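Side-chain contacts in molybdenum cofactor biosynthesis protein (Pyrococcus furiosus, PDB 1XI8), which probably acts as a MoeA-family molybdotransferase, passing molybdenum to molybdopterin during biosynthesis of the molybdenum cofactor: residues E30-E35 with L162-I167; V37-A42 with Q171-L176. One frame throughout, in Å; residues are numbered along the deposited sequence.

How the interactions relate
Along the chain the segments alternate in the order 30-35, 37-42, 162-167, 171-176, and all four belong to the MoeA N-terminal region. Strand 34-38 is common to both contacts: interaction 1 uses the approach to it, and interaction 2 the turn that leaves it. On the other side, segment 162-167 leads from strand 160-162 to helix 170-179. The two centres are about 14 Å apart, and the contacts touch at several points, among them L162 CD1 on L176 CD2 at 3.7 Å and T166 on D172. Interaction 1 is a charged surface bridge and interaction 2 a buried apolar junction, so two distant parts of the sequence are joined both at the surface and in the interior.

Interaction 1: E30-E35 with L162-I167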
ATOM      1  N   GLU A  30      -4.065  -6.764  22.574  1.00 55.00           N
ATOM      2  CA  GLU A  30      -3.439  -5.618  21.960  1.00 55.00           C
ATOM      3  C   GLU A  30      -2.296  -5.085  22.815  1.00 55.00           C
ATOM      4  O   GLU A  30      -2.453  -4.904  24.018  1.00 55.00           O
ATOM      5  CB  GLU A  30      -4.479  -4.528  21.760  1.00 55.00           C
ATOM      6  CG  GLU A  30      -3.915  -3.217  21.264  1.00 55.00           C
ATOM      7  CD  GLU A  30      -4.992  -2.297  20.716  1.00 55.00           C
ATOM      8  OE1 GLU A  30      -6.121  -2.780  20.448  1.00 55.00           O
ATOM      9  OE2 GLU A  30      -4.706  -1.092  20.549  1.00 55.00           O
ATOM     10  N   ILE A  31      -1.148  -4.847  22.191  1.00 55.00           N
ATOM     11  CA  ILE A  31      -0.025  -4.191  22.844  1.00 55.00           C
ATOM     12  C   ILE A  31      -0.389  -2.738  23.162  1.00 55.00           C
ATOM     13  O   ILE A  31      -0.878  -2.014  22.308  1.00 55.00           O
ATOM     14  CB  ILE A  31       1.203  -4.183  21.927  1.00 55.00           C
ATOM     15  CG1 ILE A  31       1.872  -5.558  21.885  1.00 55.00           C
ATOM     16  CG2 ILE A  31       2.193  -3.124  22.377  1.00 55.00           C
ATOM     17  CD1 ILE A  31       2.838  -5.718  20.705  1.00 55.00           C
ATOM     18  N   GLU A  32      -0.164  -2.304  24.394  1.00 55.00           N
ATOM     19  CA  GLU A  32      -0.475  -0.912  24.740  1.00 55.00           C
ATOM     20  C   GLU A  32       0.794  -0.107  25.035  1.00 55.00           C
ATOM     21  O   GLU A  32       0.739   0.937  25.679  1.00 55.00           O
ATOM     22  CB  GLU A  32      -1.482  -0.821  25.896  1.00 55.00           C
ATOM     23  CG  GLU A  32      -2.876  -1.432  25.604  1.00 55.00           C
ATOM     24  CD  GLU A  32      -3.658  -0.744  24.462  1.00 55.00           C
ATOM     25  OE1 GLU A  32      -3.225   0.317  23.953  1.00 55.00           O
ATOM     26  OE2 GLU A  32      -4.723  -1.280  24.064  1.00 55.00           O
ATOM     27  N   GLU A  33       1.927  -0.601  24.550  1.00 55.00           N
ATOM     28  CA  GLU A  33       3.169   0.115  24.657  1.00 55.00           C
ATOM     29  C   GLU A  33       3.282   1.136  23.540  1.00 55.00           C
ATOM     30  O   GLU A  33       3.120   0.795  22.359  1.00 55.00           O
ATOM     31  CB  GLU A  33       4.336  -0.852  24.568  1.00 55.00           C
ATOM     32  CG  GLU A  33       4.295  -1.968  25.606  1.00 55.00           C
ATOM     33  CD  GLU A  33       5.613  -2.080  26.355  1.00 55.00           C
ATOM     34  OE1 GLU A  33       6.376  -1.068  26.386  1.00 55.00           O
ATOM     35  OE2 GLU A  33       5.885  -3.174  26.912  1.00 55.00           O
ATOM     36  N   VAL A  34       3.578   2.385  23.904  1.00 55.00           N
ATOM     37  CA  VAL A  34       3.647   3.450  22.913  1.00 55.00           C
ATOM     38  C   VAL A  34       5.052   4.048  22.798  1.00 55.00           C
ATOM     39  O   VAL A  34       5.825   4.014  23.754  1.00 55.00           O
ATOM     40  CB  VAL A  34       2.608   4.572  23.227  1.00 55.00           C
ATOM     41  CG1 VAL A  34       1.265   3.963  23.643  1.00 55.00           C
ATOM     42  CG2 VAL A  34       3.110   5.473  24.341  1.00 55.00           C
ATOM     43  N   GLU A  35       5.384   4.579  21.621  1.00 55.00           N
ATOM     44  CA  GLU A  35       6.585   5.413  21.437  1.00 55.00           C
ATOM     45  C   GLU A  35       6.233   6.698  20.675  1.00 55.00           C
ATOM     46  O   GLU A  35       5.329   6.711  19.833  1.00 55.00           O
ATOM     47  CB  GLU A  35       7.729   4.660  20.737  1.00 55.00           C
ATOM     48  CG  GLU A  35       7.314   3.793  19.541  1.00 55.00           C
ATOM     49  CD  GLU A  35       8.510   3.116  18.844  1.00 55.00           C
ATOM     50  OE1 GLU A  35       9.090   3.724  17.911  1.00 55.00           O
ATOM     51  OE2 GLU A  35       8.863   1.967  19.220  1.00 55.00           O
ATOM     52  N   LEU A 162      -8.208  12.345  14.994  1.00 55.00           N
ATOM     53  CA  LEU A 162      -7.800  11.043  14.439  1.00 55.00           C
ATOM     54  C   LEU A 162      -8.024   9.927  15.443  1.00 55.00           C
ATOM     55  O   LEU A 162      -7.698  10.074  16.618  1.00 55.00           O
ATOM     56  CB  LEU A 162      -6.328  11.060  14.026  1.00 55.00           C
ATOM     57  CG  LEU A 162      -5.877  12.072  12.975  1.00 55.00           C
ATOM     58  CD1 LEU A 162      -4.369  12.106  12.866  1.00 55.00           C
ATOM     59  CD2 LEU A 162      -6.501  11.734  11.637  1.00 55.00           C
ATOM     60  N   LYS A 163      -8.570   8.805  14.985  1.00 55.00           N
ATOM     61  CA  LYS A 163      -8.877   7.687  15.884  1.00 55.00           C
ATOM     62  C   LYS A 163      -7.700   6.747  16.170  1.00 55.00           C
ATOM     63  O   LYS A 163      -6.873   6.498  15.308  1.00 55.00           O
ATOM     64  CB  LYS A 163     -10.040   6.862  15.336  1.00 55.00           C
ATOM     65  CG  LYS A 163     -11.386   7.564  15.352  1.00 55.00           C
ATOM     66  CD  LYS A 163     -12.527   6.576  15.094  1.00 55.00           C
ATOM     67  N   LYS A 164      -7.646   6.232  17.395  1.00 55.00           N
ATOM     68  CA  LYS A 164      -6.709   5.186  17.764  1.00 55.00           C
ATOM     69  C   LYS A 164      -6.796   4.098  16.715  1.00 55.00           C
ATOM     70  O   LYS A 164      -7.892   3.736  16.299  1.00 55.00           O
ATOM     71  CB  LYS A 164      -7.092   4.593  19.120  1.00 55.00           C
ATOM     72  CG  LYS A 164      -5.974   3.810  19.777  1.00 55.00           C
ATOM     73  CD  LYS A 164      -6.375   3.096  21.068  1.00 55.00           C
ATOM     74  CE  LYS A 164      -6.667   1.631  20.801  1.00 55.00           C
ATOM     75  NZ  LYS A 164      -6.695   0.823  22.064  1.00 55.00           N
ATOM     76  N   GLY A 165      -5.654   3.581  16.269  1.00 55.00           N
ATOM     77  CA  GLY A 165      -5.648   2.517  15.273  1.00 55.00           C
ATOM     78  C   GLY A 165      -5.495   2.979  13.832  1.00 55.00           C
ATOM     79  O   GLY A 165      -5.416   2.150  12.911  1.00 55.00           O
ATOM     80  N   THR A 166      -5.456   4.293  13.625  1.00 55.00           N
ATOM     81  CA  THR A 166      -5.289   4.828  12.278  1.00 55.00           C
ATOM     82  C   THR A 166      -3.889   4.531  11.751  1.00 55.00           C
ATOM     83  O   THR A 166      -2.902   4.777  12.440  1.00 55.00           O
ATOM     84  CB  THR A 166      -5.557   6.346  12.216  1.00 55.00           C
ATOM     85  OG1 THR A 166      -6.934   6.602  12.510  1.00 55.00           O
ATOM     86  CG2 THR A 166      -5.238   6.894  10.829  1.00 55.00           C
ATOM     87  N   ILE A 167      -3.824   3.973  10.539  1.00 55.00           N
ATOM     88  CA  ILE A 167      -2.569   3.759   9.822  1.00 55.00           C
ATOM     89  C   ILE A 167      -2.270   5.083   9.157  1.00 55.00           C
ATOM     90  O   ILE A 167      -2.898   5.434   8.174  1.00 55.00           O
ATOM     91  CB  ILE A 167      -2.701   2.646   8.767  1.00 55.00           C
ATOM     92  CG1 ILE A 167      -3.131   1.338   9.434  1.00 55.00           C
ATOM     93  CG2 ILE A 167      -1.391   2.460   7.982  1.00 55.00           C
ATOM     94  CD1 ILE A 167      -3.458   0.227   8.463  1.00 55.00           C
TER
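The ammonium NZ of K164 is gripped by two carboxylates, forming a salt bridge and hydrogen bond with E30 OE2 at 3.1 Å and a looser salt bridge with E32 OE2 at 3.5 Å. It meets the E30 oxygen from above the carboxylate plane, 50° out of it. E30 reaches K164 from the opposite direction, its chain extended with CG anti to the backbone N (chi1 174°), whereas E32, bent at chi2 (-63°), crosses the lysine at about a right angle. K164 CE follows its ammonium in, reaching 3.4 Å from E30 OE2. The same E30 oxygen also pairs with K187, which binds E32 OE1 as well, so two acids and two lysines form one salt-bridge network, whose charges probably largely offset each other. With an alanine in place of E30, K164 would probably be left with the longer pair to E32, and K187 would lose one of its two acidic partners. K164 projects from a type II turn spanning K163 to T166, where K163 O accepts both T166 N and, at 2.8 Å, T166 OG1; G165 takes the positive phi of that turn. The bridge lies at the surface, joining the lead-in to strand 34-38, which pairs antiparallel with strand 183-187, to the loop between strand 160-162 and helix 170-179.

Interaction 2: V37-A42 with Q171-L176; sequences VPLKDA and QDLALL
L39 and L173 bring their backbones to 6.4 Å between CA atoms, where the turn leaving strand 34-38 lies against one face of helix 170-179. This is helix-on-turn packing in the MoeA N-terminal region, the helix being remote in sequence from the turn, and it is built from two residues three apart on each side: L39 and A42 from the turn, L173 and L176 from the helix. The turn is held by backbone bonds from D41 N to P38 O and from A42 N to L39 O, and the second of these sets L39 and A42 side by side facing the helix. All four residues are buried, and no hydrogen bond crosses between the segments.

The two central leucines meet reciprocally, each laying a methyl beside the other's carbonyl: L39 CD1 is 3.6 Å from L173 O, and L173 CD1 is 3.7 Å from L39 O. Their other branches face each other, with CD2 of L39 and CD2 of L173 4.1 Å apart. L39 CD2 also reaches the next helical turn, lying 3.9 Å from L176 CB and 4.0 Å from L176 CD1, so one methyl touches both L173 and L176. In L173 CG stands anti to the carbonyl carbon (chi1 -54°), directing the branch point to the turn, so that CD1 meets L39 O and CD2 meets L39 and A42.

V184 of strand 183-187 packs against L39, A42 and L176, extending the apolar cluster into the two-stranded sheet. I221 of the second subunit packs on L39, and Q171 NE2 bonds L376 O of that subunit, so the helix and turn also take part in the dimer contact. Beside L39, A42 presents its single methyl to L173, with A42 CB 3.8 Å from L173 CD2.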
ATOM      1  N   VAL A  37       7.314   9.487  18.030  1.00 55.00           N
ATOM      2  CA  VAL A  37       8.209   9.610  16.885  1.00 55.00           C
ATOM      3  C   VAL A  37       7.877  10.856  16.094  1.00 55.00           C
ATOM      4  O   VAL A  37       6.708  11.224  15.978  1.00 55.00           O
ATOM      5  CB  VAL A  37       8.135   8.375  15.930  1.00 55.00           C
ATOM      6  CG1 VAL A  37       8.399   7.069  16.689  1.00 55.00           C
ATOM      7  CG2 VAL A  37       6.808   8.321  15.216  1.00 55.00           C
ATOM      8  N   PRO A  38       8.910  11.517  15.550  1.00 55.00           N
ATOM      9  CA  PRO A  38       8.676  12.726  14.752  1.00 55.00           C
ATOM     10  C   PRO A  38       7.753  12.431  13.576  1.00 55.00           C
ATOM     11  O   PRO A  38       7.609  11.278  13.169  1.00 55.00           O
ATOM     12  CB  PRO A  38      10.081  13.114  14.271  1.00 55.00           C
ATOM     13  CG  PRO A  38      11.019  12.475  15.277  1.00 55.00           C
ATOM     14  CD  PRO A  38      10.345  11.184  15.657  1.00 55.00           C
ATOM     15  N   LEU A  39       7.128  13.474  13.050  1.00 55.00           N
ATOM     16  CA  LEU A  39       6.171  13.334  11.976  1.00 55.00           C
ATOM     17  C   LEU A  39       6.825  12.809  10.715  1.00 55.00           C
ATOM     18  O   LEU A  39       6.225  12.023   9.985  1.00 55.00           O
ATOM     19  CB  LEU A  39       5.505  14.669  11.697  1.00 55.00           C
ATOM     20  CG  LEU A  39       4.307  15.041  12.557  1.00 55.00           C
ATOM     21  CD1 LEU A  39       3.592  16.218  11.936  1.00 55.00           C
ATOM     22  CD2 LEU A  39       3.362  13.874  12.645  1.00 55.00           C
ATOM     23  N   LYS A  40       8.054  13.252  10.464  1.00 55.00           N
ATOM     24  CA  LYS A  40       8.841  12.825   9.302  1.00 55.00           C
ATOM     25  C   LYS A  40       8.989  11.304   9.243  1.00 55.00           C
ATOM     26  O   LYS A  40       9.190  10.734   8.168  1.00 55.00           O
ATOM     27  CB  LYS A  40      10.238  13.473   9.330  1.00 55.00           C
ATOM     28  N   ASP A  41       8.886  10.643  10.391  1.00 55.00           N
ATOM     29  CA  ASP A  41       9.092   9.195  10.436  1.00 55.00           C
ATOM     30  C   ASP A  41       7.812   8.410  10.763  1.00 55.00           C
ATOM     31  O   ASP A  41       7.822   7.186  10.791  1.00 55.00           O
ATOM     32  CB  ASP A  41      10.229   8.863  11.423  1.00 55.00           C
ATOM     33  CG  ASP A  41      11.498   9.695  11.159  1.00 55.00           C
ATOM     34  OD1 ASP A  41      12.250  10.001  12.118  1.00 55.00           O
ATOM     35  OD2 ASP A  41      11.730  10.060   9.984  1.00 55.00           O
ATOM     36  N   ALA A  42       6.710   9.124  10.982  1.00 55.00           N
ATOM     37  CA  ALA A  42       5.449   8.504  11.408  1.00 55.00           C
ATOM     38  C   ALA A  42       4.624   7.809  10.304  1.00 55.00           C
ATOM     39  O   ALA A  42       3.674   7.081  10.607  1.00 55.00           O
ATOM     40  CB  ALA A  42       4.599   9.519  12.139  1.00 55.00           C
ATOM     41  N   GLN A 171      -1.956  12.677   4.509  1.00 55.00           N
ATOM     42  CA  GLN A 171      -2.868  13.720   5.002  1.00 55.00           C
ATOM     43  C   GLN A 171      -3.070  13.638   6.520  1.00 55.00           C
ATOM     44  O   GLN A 171      -3.357  14.652   7.177  1.00 55.00           O
ATOM     45  CB  GLN A 171      -4.216  13.720   4.262  1.00 55.00           C
ATOM     46  CG  GLN A 171      -5.054  12.440   4.372  1.00 55.00           C
ATOM     47  CD  GLN A 171      -4.722  11.397   3.292  1.00 55.00           C
ATOM     48  OE1 GLN A 171      -3.557  11.176   2.954  1.00 55.00           O
ATOM     49  NE2 GLN A 171      -5.756  10.750   2.759  1.00 55.00           N
ATOM     50  N   ASP A 172      -2.921  12.435   7.074  1.00 55.00           N
ATOM     51  CA  ASP A 172      -3.049  12.256   8.513  1.00 55.00           C
ATOM     52  C   ASP A 172      -1.927  13.008   9.205  1.00 55.00           C
ATOM     53  O   ASP A 172      -2.134  13.635  10.235  1.00 55.00           O
ATOM     54  CB  ASP A 172      -3.012  10.772   8.894  1.00 55.00           C
ATOM     55  CG  ASP A 172      -4.203  10.002   8.374  1.00 55.00           C
ATOM     56  OD1 ASP A 172      -4.047   8.795   8.073  1.00 55.00           O
ATOM     57  OD2 ASP A 172      -5.293  10.603   8.268  1.00 55.00           O
ATOM     58  N   LEU A 173      -0.732  12.943   8.625  1.00 55.00           N
ATOM     59  CA  LEU A 173       0.418  13.664   9.166  1.00 55.00           C
ATOM     60  C   LEU A 173       0.217  15.177   9.032  1.00 55.00           C
ATOM     61  O   LEU A 173       0.601  15.953   9.914  1.00 55.00           O
ATOM     62  CB  LEU A 173       1.714  13.243   8.466  1.00 55.00           C
ATOM     63  CG  LEU A 173       2.075  11.758   8.426  1.00 55.00           C
ATOM     64  CD1 LEU A 173       3.399  11.581   7.700  1.00 55.00           C
ATOM     65  CD2 LEU A 173       2.138  11.130   9.807  1.00 55.00           C
ATOM     66  N   ALA A 174      -0.383  15.587   7.921  1.00 55.00           N
ATOM     67  CA  ALA A 174      -0.673  16.988   7.692  1.00 55.00           C
ATOM     68  C   ALA A 174      -1.644  17.526   8.743  1.00 55.00           C
ATOM     69  O   ALA A 174      -1.514  18.670   9.174  1.00 55.00           O
ATOM     70  CB  ALA A 174      -1.220  17.197   6.293  1.00 55.00           C
ATOM     71  N   LEU A 175      -2.607  16.714   9.161  1.00 55.00           N
ATOM     72  CA  LEU A 175      -3.537  17.169  10.182  1.00 55.00           C
ATOM     73  C   LEU A 175      -2.835  17.279  11.541  1.00 55.00           C
ATOM     74  O   LEU A 175      -3.071  18.228  12.298  1.00 55.00           O
ATOM     75  CB  LEU A 175      -4.780  16.284  10.258  1.00 55.00           C
ATOM     76  CG  LEU A 175      -5.880  16.749  11.221  1.00 55.00           C
ATOM     77  CD1 LEU A 175      -6.234  18.221  11.007  1.00 55.00           C
ATOM     78  CD2 LEU A 175      -7.111  15.884  11.100  1.00 55.00           C
ATOM     79  N   LEU A 176      -1.957  16.324  11.839  1.00 55.00           N
ATOM     80  CA  LEU A 176      -1.178  16.371  13.065  1.00 55.00           C
ATOM     81  C   LEU A 176      -0.326  17.642  13.148  1.00 55.00           C
ATOM     82  O   LEU A 176      -0.260  18.288  14.205  1.00 55.00           O
ATOM     83  CB  LEU A 176      -0.320  15.111  13.199  1.00 55.00           C
ATOM     84  CG  LEU A 176      -1.166  13.858  13.447  1.00 55.00           C
ATOM     85  CD1 LEU A 176      -0.374  12.581  13.345  1.00 55.00           C
ATOM     86  CD2 LEU A 176      -1.828  13.962  14.802  1.00 55.00           C
TER